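Local coordinates for DNA endonuclease I-HmuI (Bacillus phage SPO1, PDB 1U3E), which binds and cleaves DNA as an HNH homing endonuclease, probably promoting the spread of the intron that encodes it, at residues D[8-13]-D[43-47]; D[34-40]-D[80-84]; D[120-125]-D[135-141]. All coordinates share one frame; numbering follows the deposited sequence.

Interaction 1: residues D[8-13]-D[43-47]. With nucleotides of chain A.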
loop_
_atom_site.group_PDB
_atom_site.type_symbol
_atom_site.label_atom_id
_atom_site.label_comp_id
_atom_site.label_asym_id
_atom_site.label_seq_id
_atom_site.Cartn_x
_atom_site.Cartn_y
_atom_site.Cartn_z
ATOM N N GLY D 8 19.212 17.269 -14.167
ATOM C CA GLY D 8 17.980 17.777 -14.731
ATOM C C GLY D 8 17.605 19.107 -14.153
ATOM O O GLY D 8 16.573 19.665 -14.506
ATOM N N TYR D 9 18.447 19.606 -13.255
ATOM C CA TYR D 9 18.236 20.898 -12.610
ATOM C C TYR D 9 19.565 21.587 -12.370
ATOM O O TYR D 9 19.680 22.436 -11.493
ATOM C CB TYR D 9 17.522 20.729 -11.266
ATOM C CG TYR D 9 16.044 20.426 -11.363
ATOM C CD1 TYR D 9 15.584 19.121 -11.513
ATOM C CD2 TYR D 9 15.102 21.451 -11.302
ATOM C CE1 TYR D 9 14.219 18.841 -11.596
ATOM C CE2 TYR D 9 13.741 21.176 -11.386
ATOM C CZ TYR D 9 13.308 19.870 -11.531
ATOM O OH TYR D 9 11.963 19.603 -11.591
ATOM N N GLU D 10 20.565 21.201 -13.150
ATOM C CA GLU D 10 21.907 21.756 -13.037
ATOM C C GLU D 10 21.887 23.282 -13.136
ATOM O O GLU D 10 21.211 23.854 -13.995
ATOM C CB GLU D 10 22.809 21.186 -14.137
ATOM C CG GLU D 10 22.890 19.659 -14.204
ATOM C CD GLU D 10 21.692 19.009 -14.891
ATOM O OE1 GLU D 10 21.694 17.771 -15.042
ATOM O OE2 GLU D 10 20.749 19.731 -15.284
ATOM N N GLY D 11 22.638 23.937 -12.253
ATOM C CA GLY D 11 22.685 25.387 -12.258
ATOM C C GLY D 11 21.587 26.005 -11.415
ATOM O O GLY D 11 21.599 27.200 -11.151
ATOM N N HIS D 12 20.637 25.188 -10.980
ATOM C CA HIS D 12 19.530 25.672 -10.173
ATOM C C HIS D 12 19.595 25.165 -8.743
ATOM O O HIS D 12 19.549 25.950 -7.796
ATOM C CB HIS D 12 18.221 25.258 -10.827
ATOM C CG HIS D 12 17.957 25.962 -12.118
ATOM N ND1 HIS D 12 17.215 27.119 -12.195
ATOM C CD2 HIS D 12 18.392 25.709 -13.373
ATOM C CE1 HIS D 12 17.204 27.551 -13.443
ATOM N NE2 HIS D 12 17.912 26.713 -14.178
ATOM N N TYR D 13 19.699 23.850 -8.589
ATOM C CA TYR D 13 19.776 23.252 -7.264
ATOM C C TYR D 13 20.932 22.275 -7.154
ATOM O O TYR D 13 21.511 21.856 -8.159
ATOM C CB TYR D 13 18.498 22.536 -6.918
ATOM C CG TYR D 13 17.221 23.322 -7.008
ATOM C CD1 TYR D 13 16.547 23.468 -8.209
ATOM C CD2 TYR D 13 16.649 23.879 -5.868
ATOM C CE1 TYR D 13 15.321 24.134 -8.273
ATOM C CE2 TYR D 13 15.423 24.552 -5.927
ATOM C CZ TYR D 13 14.764 24.665 -7.132
ATOM O OH TYR D 13 13.551 25.309 -7.187
ATOM N N GLY D 43 10.270 20.774 -3.042
ATOM C CA GLY D 43 9.806 21.069 -4.385
ATOM C C GLY D 43 10.885 21.754 -5.201
ATOM O O GLY D 43 11.461 22.755 -4.771
ATOM N N LEU D 44 11.175 21.214 -6.378
ATOM C CA LEU D 44 12.183 21.805 -7.237
ATOM C C LEU D 44 11.479 22.439 -8.427
ATOM O O LEU D 44 10.656 21.798 -9.083
ATOM C CB LEU D 44 13.164 20.735 -7.708
ATOM C CG LEU D 44 13.829 19.910 -6.606
ATOM C CD1 LEU D 44 14.783 18.898 -7.221
ATOM C CD2 LEU D 44 14.575 20.829 -5.662
ATOM N N PHE D 45 11.798 23.704 -8.694
ATOM C CA PHE D 45 11.187 24.422 -9.803
ATOM C C PHE D 45 12.036 24.481 -11.061
ATOM O O PHE D 45 13.233 24.754 -11.017
ATOM C CB PHE D 45 10.809 25.834 -9.380
ATOM C CG PHE D 45 9.486 25.916 -8.692
ATOM C CD1 PHE D 45 9.326 25.424 -7.403
ATOM C CD2 PHE D 45 8.388 26.467 -9.341
ATOM C CE1 PHE D 45 8.085 25.479 -6.764
ATOM C CE2 PHE D 45 7.147 26.526 -8.716
ATOM C CZ PHE D 45 6.994 26.031 -7.423
ATOM N N LYS D 46 11.372 24.238 -12.186
ATOM C CA LYS D 46 12.009 24.219 -13.497
ATOM C C LYS D 46 11.115 24.949 -14.502
ATOM O O LYS D 46 10.039 24.460 -14.852
ATOM C CB LYS D 46 12.193 22.763 -13.923
ATOM C CG LYS D 46 13.121 22.504 -15.081
ATOM C CD LYS D 46 13.191 20.997 -15.322
ATOM C CE LYS D 46 14.306 20.614 -16.276
ATOM N NZ LYS D 46 14.345 19.143 -16.495
ATOM N N GLY D 47 11.558 26.120 -14.952
ATOM C CA GLY D 47 10.785 26.878 -15.919
ATOM C C GLY D 47 9.399 27.234 -15.421
ATOM O O GLY D 47 8.388 26.826 -15.998
ATOM P P DA A 7 12.846 27.833 -4.340
ATOM O OP1 DA A 7 14.299 27.667 -4.149
ATOM O OP2 DA A 7 12.074 26.785 -5.049
ATOM O "O5'" DA A 7 12.179 28.052 -2.915
ATOM C "C5'" DA A 7 12.284 29.322 -2.280
ATOM C "C4'" DA A 7 11.503 29.356 -0.987
ATOM O "O4'" DA A 7 10.084 29.460 -1.252
ATOM C "C3'" DA A 7 11.658 28.072 -0.179
ATOM O "O3'" DA A 7 11.494 28.386 1.198
ATOM C "C2'" DA A 7 10.518 27.208 -0.687
ATOM C "C1'" DA A 7 9.430 28.252 -0.875
ATOM N N9 DA A 7 8.353 27.985 -1.831
ATOM C C8 DA A 7 8.413 27.396 -3.070
ATOM N N7 DA A 7 7.254 27.347 -3.687
ATOM C C5 DA A 7 6.369 27.936 -2.790
ATOM C C6 DA A 7 4.974 28.200 -2.847
ATOM N N6 DA A 7 4.197 27.896 -3.889
ATOM N N1 DA A 7 4.400 28.797 -1.780
ATOM C C2 DA A 7 5.176 29.108 -0.730
ATOM N N3 DA A 7 6.488 28.917 -0.558
ATOM C C4 DA A 7 7.031 28.322 -1.638
ATOM P P DG A 6 10.859 30.012 -10.404
ATOM O OP1 DG A 6 12.281 29.933 -10.826
ATOM O OP2 DG A 6 9.899 28.967 -10.848
ATOM O "O5'" DG A 6 10.808 30.129 -8.813
ATOM C "C5'" DG A 6 11.621 31.089 -8.144
ATOM C "C4'" DG A 6 11.681 30.828 -6.655
ATOM O "O4'" DG A 6 10.427 31.216 -6.038
ATOM C "C3'" DG A 6 11.874 29.356 -6.282
ATOM O "O3'" DG A 6 12.614 29.259 -5.053
ATOM C "C2'" DG A 6 10.445 28.852 -6.166
ATOM C "C1'" DG A 6 9.731 30.061 -5.577
ATOM N N9 DG A 6 8.311 30.201 -5.900
ATOM C C8 DG A 6 7.690 29.903 -7.087
ATOM N N7 DG A 6 6.400 30.106 -7.057
ATOM C C5 DG A 6 6.156 30.575 -5.774
ATOM C C6 DG A 6 4.935 30.967 -5.149
ATOM O O6 DG A 6 3.783 30.983 -5.623
ATOM N N1 DG A 6 5.146 31.371 -3.835
ATOM C C2 DG A 6 6.363 31.400 -3.205
ATOM N N2 DG A 6 6.359 31.819 -1.938
ATOM N N3 DG A 6 7.501 31.044 -3.773
ATOM C C4 DG A 6 7.324 30.644 -5.048
#
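The hydroxyl of Y13 is gripped from two directions: Y13 OH accepts the backbone N-H of F45 (N to OH 2.8 Å, nearly straight at 169°) and donates to the phosphate oxygen OP2 of DA7 in DNA chain A, 3.0 Å away. One tyrosine oxygen thus ties strand 41-46 to the DNA backbone. With chi1 at -55°, the Y13 ring swings beside its own backbone N and lies against L44, whose CD2 sits over the centre of one face, 3.8 Å from the ring centroid. L44 serves a second ring as well, for its CB covers one face of Y9. The opposite face of Y9 is lined by K46, where CD lies 4.2 Å from the centroid. That lysine runs fully extended across the ring and ends with NZ making a weak bond to G8 O (3.0 Å). The loop 8-13 keeps its own shape: E10 OE1 takes the N-H of G8 at 2.7 Å, and Y9 O accepts from both H12 N and Y13 N. F45, whose ring turns an edge to Y13 OH, lays a face over C8 of DG6 in chain A. Within the NUMOD4 region, the loop thus packs on the two-stranded hairpin, with Y9 also touching K51 on strand 49-54, and L44 reaching V21 and L30 in the four-stranded sheet.

Interaction 2: residues D[34-40]-D[80-84]. With nucleotides of chain C; nucleotides of chain B.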
loop_
_atom_site.group_PDB
_atom_site.type_symbol
_atom_site.label_atom_id
_atom_site.label_comp_id
_atom_site.label_asym_id
_atom_site.label_seq_id
_atom_site.Cartn_x
_atom_site.Cartn_y
_atom_site.Cartn_z
ATOM N N ILE D 34 7.857 17.270 6.128
ATOM C CA ILE D 34 7.731 15.965 6.752
ATOM C C ILE D 34 6.279 15.626 7.041
ATOM O O ILE D 34 5.818 15.744 8.177
ATOM C CB ILE D 34 8.518 15.896 8.063
ATOM C CG1 ILE D 34 9.963 16.340 7.836
ATOM C CG2 ILE D 34 8.495 14.479 8.592
ATOM C CD1 ILE D 34 10.851 16.170 9.044
ATOM N N PRO D 35 5.535 15.195 6.009
ATOM C CA PRO D 35 4.118 14.819 6.077
ATOM C C PRO D 35 3.806 13.765 7.130
ATOM O O PRO D 35 4.613 13.493 8.024
ATOM C CB PRO D 35 3.830 14.302 4.670
ATOM C CG PRO D 35 4.743 15.117 3.830
ATOM C CD PRO D 35 6.026 15.108 4.622
ATOM N N LYS D 36 2.624 13.168 7.011
ATOM C CA LYS D 36 2.207 12.137 7.939
ATOM C C LYS D 36 2.890 10.824 7.609
ATOM O O LYS D 36 3.193 10.047 8.514
ATOM C CB LYS D 36 0.685 11.969 7.918
ATOM C CG LYS D 36 -0.063 13.208 8.408
ATOM C CD LYS D 36 -1.489 12.906 8.841
ATOM C CE LYS D 36 -2.084 14.109 9.582
ATOM N NZ LYS D 36 -3.478 13.853 10.031
ATOM N N ASP D 37 3.142 10.573 6.324
ATOM C CA ASP D 37 3.816 9.332 5.954
ATOM C C ASP D 37 5.282 9.352 6.379
ATOM O O ASP D 37 5.973 8.345 6.304
ATOM C CB ASP D 37 3.660 9.022 4.452
ATOM C CG ASP D 37 4.355 10.016 3.543
ATOM O OD1 ASP D 37 4.108 9.973 2.323
ATOM O OD2 ASP D 37 5.142 10.843 4.056
ATOM N N GLY D 38 5.731 10.520 6.806
ATOM C CA GLY D 38 7.077 10.681 7.351
ATOM C C GLY D 38 8.287 10.737 6.394
ATOM O O GLY D 38 9.425 10.669 6.854
ATOM N N TYR D 39 8.084 10.878 5.090
ATOM C CA TYR D 39 9.228 10.998 4.189
ATOM C C TYR D 39 9.542 12.433 3.851
ATOM O O TYR D 39 8.638 13.170 3.444
ATOM C CB TYR D 39 8.967 10.249 2.894
ATOM C CG TYR D 39 8.848 8.779 3.097
ATOM C CD1 TYR D 39 7.602 8.167 3.157
ATOM C CD2 TYR D 39 9.987 7.993 3.271
ATOM C CE1 TYR D 39 7.487 6.794 3.390
ATOM C CE2 TYR D 39 9.888 6.623 3.509
ATOM C CZ TYR D 39 8.631 6.029 3.567
ATOM O OH TYR D 39 8.524 4.685 3.811
ATOM N N HIS D 40 10.794 12.838 4.009
ATOM C CA HIS D 40 11.163 14.227 3.664
ATOM C C HIS D 40 11.098 14.560 2.197
ATOM O O HIS D 40 11.800 13.959 1.379
ATOM C CB HIS D 40 12.581 14.509 4.144
ATOM C CG HIS D 40 12.803 14.224 5.621
ATOM N ND1 HIS D 40 13.949 14.596 6.288
ATOM C CD2 HIS D 40 12.020 13.596 6.530
ATOM C CE1 HIS D 40 13.862 14.210 7.548
ATOM N NE2 HIS D 40 12.702 13.600 7.721
ATOM N N LYS D 80 13.408 7.220 8.907
ATOM C CA LYS D 80 13.160 8.052 7.736
ATOM C C LYS D 80 13.738 9.457 7.894
ATOM O O LYS D 80 13.751 10.237 6.945
ATOM C CB LYS D 80 11.661 8.170 7.450
ATOM C CG LYS D 80 10.845 6.901 7.598
ATOM C CD LYS D 80 9.448 7.118 7.008
ATOM C CE LYS D 80 8.396 6.215 7.631
ATOM N NZ LYS D 80 8.723 4.764 7.553
ATOM N N ASP D 81 14.202 9.790 9.087
ATOM C CA ASP D 81 14.773 11.109 9.298
ATOM C C ASP D 81 16.268 11.051 9.022
ATOM O O ASP D 81 16.920 12.079 8.845
ATOM C CB ASP D 81 14.527 11.582 10.730
ATOM C CG ASP D 81 13.056 11.635 11.078
ATOM O OD1 ASP D 81 12.315 12.424 10.451
ATOM O OD2 ASP D 81 12.640 10.882 11.983
ATOM N N ASN D 82 16.807 9.837 8.999
ATOM C CA ASN D 82 18.220 9.635 8.734
ATOM C C ASN D 82 18.377 9.460 7.247
ATOM O O ASN D 82 18.234 8.355 6.722
ATOM C CB ASN D 82 18.725 8.393 9.453
ATOM C CG ASN D 82 20.106 7.991 9.005
ATOM O OD1 ASN D 82 20.857 8.821 8.495
ATOM N ND2 ASN D 82 20.452 6.717 9.203
ATOM N N ASN D 83 18.672 10.554 6.562
ATOM C CA ASN D 83 18.811 10.497 5.123
ATOM C C ASN D 83 20.242 10.615 4.613
ATOM O O ASN D 83 20.485 11.103 3.520
ATOM C CB ASN D 83 17.902 11.546 4.472
ATOM C CG ASN D 83 16.431 11.285 4.738
ATOM O OD1 ASN D 83 15.921 10.209 4.459
ATOM N ND2 ASN D 83 15.745 12.274 5.276
ATOM N N LEU D 84 21.213 10.158 5.419
ATOM C CA LEU D 84 22.558 10.220 4.892
ATOM C C LEU D 84 22.611 9.193 3.798
ATOM O O LEU D 84 21.879 8.215 3.866
ATOM C CB LEU D 84 23.653 9.837 5.915
ATOM C CG LEU D 84 23.577 10.340 7.365
ATOM C CD1 LEU D 84 24.910 10.163 8.055
ATOM C CD2 LEU D 84 23.138 11.791 7.400
ATOM O OP3 DG C 1 12.689 1.449 3.421
ATOM P P DG C 1 12.023 2.751 3.046
ATOM O OP1 DG C 1 11.244 3.343 4.196
ATOM O OP2 DG C 1 12.955 3.686 2.349
ATOM O "O5'" DG C 1 10.910 2.323 1.949
ATOM C "C5'" DG C 1 10.281 3.318 1.134
ATOM C "C4'" DG C 1 9.684 2.688 -0.100
ATOM O "O4'" DG C 1 8.391 2.170 0.246
ATOM C "C3'" DG C 1 9.416 3.674 -1.217
ATOM O "O3'" DG C 1 10.452 3.650 -2.178
ATOM C "C2'" DG C 1 8.201 3.090 -1.906
ATOM C "C1'" DG C 1 7.466 2.376 -0.803
ATOM N N9 DG C 1 6.382 3.181 -0.255
ATOM C C8 DG C 1 6.280 3.666 1.027
ATOM N N7 DG C 1 5.177 4.332 1.235
ATOM C C5 DG C 1 4.522 4.291 0.016
ATOM C C6 DG C 1 3.292 4.832 -0.365
ATOM O O6 DG C 1 2.499 5.481 0.319
ATOM N N1 DG C 1 2.998 4.559 -1.694
ATOM C C2 DG C 1 3.798 3.853 -2.547
ATOM N N2 DG C 1 3.339 3.693 -3.794
ATOM N N3 DG C 1 4.961 3.337 -2.201
ATOM C C4 DG C 1 5.257 3.592 -0.914
ATOM P P DT C 2 10.923 5.032 -2.817
ATOM O OP1 DT C 2 12.091 4.748 -3.690
ATOM O OP2 DT C 2 11.157 5.946 -1.667
ATOM O "O5'" DT C 2 9.650 5.480 -3.683
ATOM C "C5'" DT C 2 9.325 4.722 -4.870
ATOM C "C4'" DT C 2 8.181 5.371 -5.617
ATOM O "O4'" DT C 2 6.975 5.099 -4.886
ATOM C "C3'" DT C 2 8.259 6.886 -5.770
ATOM O "O3'" DT C 2 8.806 7.326 -6.989
ATOM C "C2'" DT C 2 6.803 7.272 -5.788
ATOM C "C1'" DT C 2 6.100 6.180 -5.066
ATOM N N1 DT C 2 5.597 6.637 -3.793
ATOM C C2 DT C 2 4.317 7.088 -3.841
ATOM O O2 DT C 2 3.637 7.151 -4.854
ATOM N N3 DT C 2 3.858 7.485 -2.634
ATOM C C4 DT C 2 4.514 7.486 -1.437
ATOM O O4 DT C 2 3.945 7.903 -0.423
ATOM C C5 DT C 2 5.852 6.982 -1.470
ATOM C C7 DT C 2 6.646 6.926 -0.202
ATOM C C6 DT C 2 6.340 6.580 -2.650
ATOM P P DC B 21 7.770 0.865 9.094
ATOM O OP1 DC B 21 8.895 0.589 10.023
ATOM O OP2 DC B 21 6.889 2.049 9.323
ATOM O "O5'" DC B 21 8.393 1.014 7.642
ATOM C "C5'" DC B 21 7.595 0.786 6.507
ATOM C "C4'" DC B 21 8.306 -0.139 5.552
ATOM O "O4'" DC B 21 7.325 -0.625 4.623
ATOM C "C3'" DC B 21 9.393 0.501 4.706
ATOM O "O3'" DC B 21 10.255 -0.543 4.261
ATOM C "C2'" DC B 21 8.592 1.048 3.538
ATOM C "C1'" DC B 21 7.462 0.030 3.374
ATOM N N1 DC B 21 6.155 0.638 3.084
ATOM C C2 DC B 21 5.506 0.318 1.899
ATOM O O2 DC B 21 6.045 -0.486 1.120
ATOM N N3 DC B 21 4.306 0.892 1.629
ATOM C C4 DC B 21 3.764 1.746 2.496
ATOM N N4 DC B 21 2.598 2.295 2.182
ATOM C C5 DC B 21 4.400 2.077 3.722
ATOM C C6 DC B 21 5.582 1.508 3.974
#
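H40 and D81 join the NUMOD4 region to the loop between strands 72-75 and 88-91; these strands and helix 93-103 form the beta-beta-alpha metal motif of HNH nucleases, which carries the manganese ligands D74 and N96. The bond runs from H40 NE2 to D81 OD1 (3.0 Å, 162°). The carboxylate oxygen lies almost in the imidazole plane and is approached on its anti side, while the two planes stand 45° apart. H40 reaches it by turning CG beside its backbone N (chi1 -54°), and H32 bonds to the other ring nitrogen, ND1, so the imidazole is held at both nitrogens. K80 O lies over a ring face of H40.

The side chain of K80 packs on the neighbouring residues G38 and Y39. Its chain is extended as far as CE and bends only at chi4; CD rests over one face of Y39, 3.8 Å from the centroid, while CB meets G38 O at 3.4 Å. The loop that presents Y39 is tightened by an Asx turn: D37 brings OD2 to the backbone N of Y39 (3.1 Å), and its OD1 forms a salt bridge with R41. The turn and the lysine flank the tyrosine, whose ring also meets that of H56. Y39 OH donates to OP1 of DG1 in chain C at 3.1 Å, and Y39 CE1 lies 3.7 Å from the methyl carbon C7 of DT2 in the same strand.

Interaction 3: residues D[120-125]-D[135-141]. With SR (strontium ion), chain L; nucleotides of chain A.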
loop_
_atom_site.group_PDB
_atom_site.type_symbol
_atom_site.label_atom_id
_atom_site.label_comp_id
_atom_site.label_asym_id
_atom_site.label_seq_id
_atom_site.Cartn_x
_atom_site.Cartn_y
_atom_site.Cartn_z
ATOM N N GLN D 120 -18.047 -11.371 3.925
ATOM C CA GLN D 120 -19.351 -11.954 4.067
ATOM C C GLN D 120 -20.330 -11.205 3.193
ATOM O O GLN D 120 -20.344 -9.974 3.154
ATOM C CB GLN D 120 -19.808 -11.890 5.522
ATOM C CG GLN D 120 -18.938 -12.653 6.481
ATOM C CD GLN D 120 -19.502 -12.642 7.888
ATOM O OE1 GLN D 120 -20.519 -13.272 8.169
ATOM N NE2 GLN D 120 -18.846 -11.910 8.783
ATOM N N LYS D 121 -21.140 -11.973 2.482
ATOM C CA LYS D 121 -22.159 -11.418 1.629
ATOM C C LYS D 121 -23.453 -11.925 2.224
ATOM O O LYS D 121 -23.642 -13.135 2.347
ATOM C CB LYS D 121 -22.005 -11.934 0.201
ATOM C CG LYS D 121 -20.789 -11.410 -0.527
ATOM C CD LYS D 121 -20.503 -12.253 -1.736
ATOM C CE LYS D 121 -19.427 -11.661 -2.607
ATOM N NZ LYS D 121 -19.949 -10.542 -3.425
ATOM N N PRO D 122 -24.344 -11.008 2.644
ATOM C CA PRO D 122 -25.633 -11.367 3.232
ATOM C C PRO D 122 -26.481 -12.038 2.174
ATOM O O PRO D 122 -26.545 -11.580 1.044
ATOM C CB PRO D 122 -26.201 -10.020 3.653
ATOM C CG PRO D 122 -24.991 -9.244 3.977
ATOM C CD PRO D 122 -24.098 -9.569 2.815
ATOM N N ILE D 123 -27.128 -13.126 2.546
ATOM C CA ILE D 123 -27.954 -13.868 1.612
ATOM C C ILE D 123 -29.351 -14.032 2.175
ATOM O O ILE D 123 -29.581 -13.841 3.369
ATOM C CB ILE D 123 -27.389 -15.268 1.396
ATOM C CG1 ILE D 123 -27.461 -16.036 2.715
ATOM C CG2 ILE D 123 -25.948 -15.189 0.904
ATOM C CD1 ILE D 123 -27.103 -17.469 2.597
ATOM N N ILE D 124 -30.284 -14.401 1.313
ATOM C CA ILE D 124 -31.652 -14.627 1.743
ATOM C C ILE D 124 -32.051 -16.072 1.438
ATOM O O ILE D 124 -31.912 -16.551 0.314
ATOM C CB ILE D 124 -32.610 -13.638 1.050
ATOM C CG1 ILE D 124 -32.394 -12.239 1.616
ATOM C CG2 ILE D 124 -34.041 -14.039 1.273
ATOM C CD1 ILE D 124 -33.159 -11.178 0.881
ATOM N N VAL D 125 -32.520 -16.775 2.458
ATOM C CA VAL D 125 -32.943 -18.157 2.282
ATOM C C VAL D 125 -34.454 -18.223 2.073
ATOM O O VAL D 125 -35.207 -17.455 2.668
ATOM C CB VAL D 125 -32.589 -19.021 3.516
ATOM C CG1 VAL D 125 -32.835 -20.489 3.220
ATOM C CG2 VAL D 125 -31.158 -18.800 3.901
ATOM N N TYR D 135 -29.585 -14.033 6.245
ATOM C CA TYR D 135 -28.469 -14.431 7.090
ATOM C C TYR D 135 -27.275 -13.578 6.735
ATOM O O TYR D 135 -27.183 -13.070 5.618
ATOM C CB TYR D 135 -28.115 -15.907 6.896
ATOM C CG TYR D 135 -29.179 -16.879 7.357
ATOM C CD1 TYR D 135 -30.310 -17.116 6.585
ATOM C CD2 TYR D 135 -29.040 -17.589 8.552
ATOM C CE1 TYR D 135 -31.277 -18.038 6.977
ATOM C CE2 TYR D 135 -30.005 -18.512 8.958
ATOM C CZ TYR D 135 -31.121 -18.734 8.158
ATOM O OH TYR D 135 -32.073 -19.668 8.509
ATOM N N PRO D 136 -26.340 -13.407 7.678
ATOM C CA PRO D 136 -25.133 -12.599 7.462
ATOM C C PRO D 136 -24.205 -13.115 6.352
ATOM O O PRO D 136 -23.653 -12.331 5.580
ATOM C CB PRO D 136 -24.465 -12.608 8.836
ATOM C CG PRO D 136 -25.627 -12.761 9.786
ATOM C CD PRO D 136 -26.449 -13.819 9.088
ATOM N N SER D 137 -24.030 -14.431 6.276
ATOM C CA SER D 137 -23.163 -15.027 5.258
ATOM C C SER D 137 -23.691 -16.377 4.795
ATOM O O SER D 137 -24.530 -16.974 5.454
ATOM C CB SER D 137 -21.738 -15.208 5.801
ATOM O OG SER D 137 -21.709 -16.044 6.946
ATOM N N THR D 138 -23.211 -16.854 3.654
ATOM C CA THR D 138 -23.642 -18.147 3.176
ATOM C C THR D 138 -23.205 -19.114 4.246
ATOM O O THR D 138 -23.934 -20.023 4.612
ATOM C CB THR D 138 -22.947 -18.550 1.875
ATOM O OG1 THR D 138 -23.356 -17.675 0.818
ATOM C CG2 THR D 138 -23.306 -19.980 1.519
ATOM N N LYS D 139 -21.999 -18.900 4.756
ATOM C CA LYS D 139 -21.452 -19.767 5.790
ATOM C C LYS D 139 -22.376 -19.874 6.983
ATOM O O LYS D 139 -22.787 -20.966 7.343
ATOM C CB LYS D 139 -20.080 -19.265 6.254
ATOM C CG LYS D 139 -19.496 -20.103 7.377
ATOM C CD LYS D 139 -18.039 -19.794 7.665
ATOM C CE LYS D 139 -17.512 -20.751 8.726
ATOM N NZ LYS D 139 -16.066 -20.607 9.019
ATOM N N CYS D 140 -22.697 -18.737 7.591
ATOM C CA CYS D 140 -23.578 -18.686 8.756
ATOM C C CYS D 140 -24.861 -19.484 8.532
ATOM O O CYS D 140 -25.264 -20.273 9.377
ATOM C CB CYS D 140 -23.922 -17.228 9.093
ATOM S SG CYS D 140 -24.723 -17.004 10.705
ATOM N N ALA D 141 -25.504 -19.274 7.395
ATOM C CA ALA D 141 -26.719 -19.998 7.075
ATOM C C ALA D 141 -26.468 -21.506 7.046
ATOM O O ALA D 141 -27.086 -22.264 7.795
ATOM C CB ALA D 141 -27.245 -19.547 5.735
HETATM SR SR SR L . -19.185 -7.255 2.558
ATOM P P DA A 23 -19.570 -16.178 2.831
ATOM O OP1 DA A 23 -20.741 -15.301 2.627
ATOM O OP2 DA A 23 -19.768 -17.563 3.336
ATOM O "O5'" DA A 23 -18.768 -16.243 1.457
ATOM C "C5'" DA A 23 -18.158 -15.072 0.927
ATOM C "C4'" DA A 23 -17.782 -15.247 -0.529
ATOM O "O4'" DA A 23 -16.619 -16.099 -0.682
ATOM C "C3'" DA A 23 -18.863 -15.918 -1.368
ATOM O "O3'" DA A 23 -18.746 -15.424 -2.708
ATOM C "C2'" DA A 23 -18.508 -17.393 -1.252
ATOM C "C1'" DA A 23 -16.991 -17.331 -1.285
ATOM N N9 DA A 23 -16.224 -18.415 -0.665
ATOM C C8 DA A 23 -16.464 -19.099 0.497
ATOM N N7 DA A 23 -15.575 -20.026 0.757
ATOM C C5 DA A 23 -14.687 -19.943 -0.305
ATOM C C6 DA A 23 -13.528 -20.663 -0.628
ATOM N N6 DA A 23 -13.035 -21.650 0.115
ATOM N N1 DA A 23 -12.882 -20.332 -1.763
ATOM C C2 DA A 23 -13.372 -19.350 -2.512
ATOM N N3 DA A 23 -14.449 -18.607 -2.320
ATOM C C4 DA A 23 -15.072 -18.956 -1.184
ATOM P P DA A 22 -14.683 -17.713 7.438
ATOM O OP1 DA A 22 -15.405 -17.536 8.721
ATOM O OP2 DA A 22 -14.286 -19.064 6.999
ATOM O "O5'" DA A 22 -15.551 -17.068 6.277
ATOM C "C5'" DA A 22 -15.794 -15.663 6.268
ATOM C "C4'" DA A 22 -16.417 -15.237 4.959
ATOM O "O4'" DA A 22 -15.430 -15.370 3.905
ATOM C "C3'" DA A 22 -17.579 -16.135 4.544
ATOM O "O3'" DA A 22 -18.558 -15.402 3.800
ATOM C "C2'" DA A 22 -16.892 -17.223 3.741
ATOM C "C1'" DA A 22 -15.760 -16.464 3.060
ATOM N N9 DA A 22 -14.553 -17.262 2.850
ATOM C C8 DA A 22 -14.055 -18.252 3.655
ATOM N N7 DA A 22 -12.965 -18.812 3.190
ATOM C C5 DA A 22 -12.724 -18.140 1.997
ATOM C C6 DA A 22 -11.711 -18.270 1.019
ATOM N N6 DA A 22 -10.721 -19.155 1.089
ATOM N N1 DA A 22 -11.761 -17.446 -0.048
ATOM C C2 DA A 22 -12.763 -16.560 -0.124
ATOM N N3 DA A 22 -13.775 -16.345 0.725
ATOM C C4 DA A 22 -13.694 -17.178 1.778
#
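I123 and Y135 form an antiparallel hydrogen-bonded pair: I123 N reaches Y135 O at 3.1 Å, and Y135 N returns to I123 O at 2.9 Å. Beyond the bridge, CD1 of I123 touches T138 CA and the methyl of A141 (3.8 Å from CD1 to CB), packing the strand against the first turn of helix 138-145. L156 of helix 149-157 also packs on this isoleucine. The helix start is set by S137 at its N-cap, whose OG takes the N-H of C140 at 2.9 Å; chi1 of 59° turns that oxygen toward the N-H groups of the first turn. Q120 lies alongside the serine, while the backbone O of Q120 binds strontium together with K118 O. Both segments then meet one phosphate of DNA chain A: DA23 OP1 accepts from T138 N (3.1 Å) and weakly from K121 N, and DA23 OP2 from K139 N (3.0 Å). The T138 and K139 amides, at the helix N terminus, hold this phosphate, consistent with sequence-independent anchoring to which the helix dipole may add.

From the N terminus, interaction 1 closes a loop from residues 8-13 to strand 41-46, drawing the small four-stranded sheet and the following hairpin together. Before that loop closes, residues 34-40 open interaction 2, which closes only at 80-84; the two contacts therefore cross, and 34-40 runs almost directly into 43-47. Interaction 2 ties the NUMOD4 region to the HNH region. Interaction 3 comes later and in series, a short closure within the C-terminal HTH-like domain. Its centre lies about 45 Å from that of interaction 2 and about 59 Å from that of interaction 1, beyond helices 93-103 and 109-118. All three touch DNA.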